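NAD-dependent aldehyde dehydrogenase (Burkholderia multivorans, PDB 5UJU) probably oxidises aldehydes to carboxylic acids with NAD+ as cofactor. Local coordinates at residues G208-C213 against F226-T231. Numbering follows the deposited sequence.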
loop_
_atom_site.group_PDB
_atom_site.type_symbol
_atom_site.label_atom_id
_atom_site.label_comp_id
_atom_site.label_asym_id
_atom_site.label_seq_id
_atom_site.Cartn_x
_atom_site.Cartn_y
_atom_site.Cartn_z
ATOM N N GLY A 208 -9.684 8.478 -9.225
ATOM C CA GLY A 208 -10.083 7.972 -7.927
ATOM C C GLY A 208 -11.563 8.219 -7.705
ATOM O O GLY A 208 -12.156 9.123 -8.304
ATOM N N LEU A 209 -12.163 7.370 -6.868
ATOM C CA LEU A 209 -13.568 7.457 -6.503
ATOM C C LEU A 209 -13.661 7.682 -4.996
ATOM O O LEU A 209 -13.008 6.974 -4.219
ATOM C CB LEU A 209 -14.310 6.182 -6.935
ATOM C CG LEU A 209 -15.748 5.970 -6.455
ATOM C CD1 LEU A 209 -16.664 7.027 -7.068
ATOM C CD2 LEU A 209 -16.276 4.529 -6.743
ATOM N N VAL A 210 -14.433 8.688 -4.585
ATOM C CA VAL A 210 -14.674 8.970 -3.170
ATOM C C VAL A 210 -16.138 8.670 -2.886
ATOM O O VAL A 210 -17.030 9.311 -3.455
ATOM C CB VAL A 210 -14.306 10.413 -2.787
ATOM C CG1 VAL A 210 -14.696 10.689 -1.334
ATOM C CG2 VAL A 210 -12.808 10.638 -2.957
ATOM N N LEU A 211 -16.379 7.681 -2.024
ATOM C CA LEU A 211 -17.724 7.223 -1.681
ATOM C C LEU A 211 -18.065 7.767 -0.305
ATOM O O LEU A 211 -17.467 7.358 0.702
ATOM C CB LEU A 211 -17.818 5.697 -1.711
ATOM C CG LEU A 211 -17.584 5.058 -3.082
ATOM C CD1 LEU A 211 -17.583 3.538 -3.011
ATOM C CD2 LEU A 211 -18.691 5.531 -4.026
ATOM N N GLY A 212 -19.028 8.686 -0.267
ATOM C CA GLY A 212 -19.221 9.506 0.903
ATOM C C GLY A 212 -20.057 8.830 1.970
ATOM O O GLY A 212 -20.748 7.832 1.723
ATOM N N CYS A 213 -19.967 9.415 3.166
ATOM C CA CYS A 213 -20.581 8.948 4.406
ATOM C C CYS A 213 -21.695 9.906 4.840
ATOM O O CYS A 213 -21.635 11.113 4.576
ATOM C CB CYS A 213 -19.498 8.832 5.491
ATOM S SG CYS A 213 -20.034 8.992 7.199
ATOM N N PHE A 226 -8.253 14.430 -0.990
ATOM C CA PHE A 226 -7.040 15.222 -1.093
ATOM C C PHE A 226 -5.783 14.369 -1.204
ATOM O O PHE A 226 -4.803 14.820 -1.801
ATOM C CB PHE A 226 -6.975 16.194 0.090
ATOM C CG PHE A 226 -7.935 17.328 -0.061
ATOM C CD1 PHE A 226 -7.608 18.421 -0.855
ATOM C CD2 PHE A 226 -9.205 17.262 0.493
ATOM C CE1 PHE A 226 -8.507 19.458 -1.045
ATOM C CE2 PHE A 226 -10.111 18.298 0.304
ATOM C CZ PHE A 226 -9.758 19.400 -0.469
ATOM N N ALA A 227 -5.779 13.141 -0.666
ATOM C CA ALA A 227 -4.704 12.215 -1.015
ATOM C C ALA A 227 -4.692 11.935 -2.520
ATOM O O ALA A 227 -3.621 11.803 -3.131
ATOM C CB ALA A 227 -4.856 10.909 -0.237
ATOM N N ASP A 228 -5.880 11.776 -3.112
ATOM C CA ASP A 228 -5.991 11.575 -4.552
ATOM C C ASP A 228 -5.435 12.783 -5.303
ATOM O O ASP A 228 -4.577 12.640 -6.177
ATOM C CB ASP A 228 -7.452 11.332 -4.939
ATOM C CG ASP A 228 -7.929 9.894 -4.703
ATOM O OD1 ASP A 228 -7.100 9.010 -4.423
ATOM O OD2 ASP A 228 -9.161 9.654 -4.815
ATOM N N LEU A 229 -5.907 13.986 -4.950
ATOM C CA LEU A 229 -5.516 15.196 -5.675
ATOM C C LEU A 229 -4.033 15.492 -5.513
ATOM O O LEU A 229 -3.352 15.821 -6.489
ATOM C CB LEU A 229 -6.342 16.392 -5.195
ATOM C CG LEU A 229 -7.773 16.503 -5.700
ATOM C CD1 LEU A 229 -8.454 17.691 -5.006
ATOM C CD2 LEU A 229 -7.772 16.666 -7.236
ATOM N N ALA A 230 -3.515 15.363 -4.287
ATOM C CA ALA A 230 -2.116 15.649 -3.996
ATOM C C ALA A 230 -1.164 14.689 -4.697
ATOM O O ALA A 230 0.042 14.950 -4.744
ATOM C CB ALA A 230 -1.867 15.605 -2.479
ATOM N N THR A 231 -1.654 13.552 -5.183
ATOM C CA THR A 231 -0.807 12.655 -5.954
ATOM C C THR A 231 -1.178 12.674 -7.437
ATOM O O THR A 231 -0.837 11.743 -8.172
ATOM C CB THR A 231 -0.868 11.233 -5.382
ATOM O OG1 THR A 231 -2.235 10.810 -5.303
ATOM C CG2 THR A 231 -0.240 11.202 -3.963
#
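In the beta-alpha-beta unit built from strand 191-211, helix 217-230 and strand 234-238, helix segment 226-230 meets the end of the first strand through Asp228 and Gly208. The carboxylate of Asp228 comes down over the backbone of Gly208. Its OD2 lies 3.7 Å from Gly208 CA and 4.0 Å from Gly208 C. A methyl of Val210, the next residue on this side of the strand, flanks the same oxygen, with CG2 4.2 Å from Asp228 OD2. Leu209, between them, turns its side chain to the other face of the sheet.

Helix segment 226-230 runs almost antiparallel to strand segment 208-211, at 163°, with a closest axis approach of 9.3 Å. This is the return path of a crossover: strand 234-238 then pairs in parallel with strand 191-211, and Gly208 and Val210 bond to it through their backbones. The sheet belongs to a Rossmann-like domain, which in aldehyde dehydrogenases binds NAD.

Asp228 is buried. Its CG stands anti to the carbonyl carbon (chi1 -81°), and the side chain reaches from the helix to the sheet. OD1 makes a salt bridge with Arg553, which probably stabilises the carboxylate as an anion. Leu292 and Val235 touch the same side chain from strands 290-296 and 234-238, both paired with strand 191-211. Thr231 N bonds to Asp228 O at 3.2 Å.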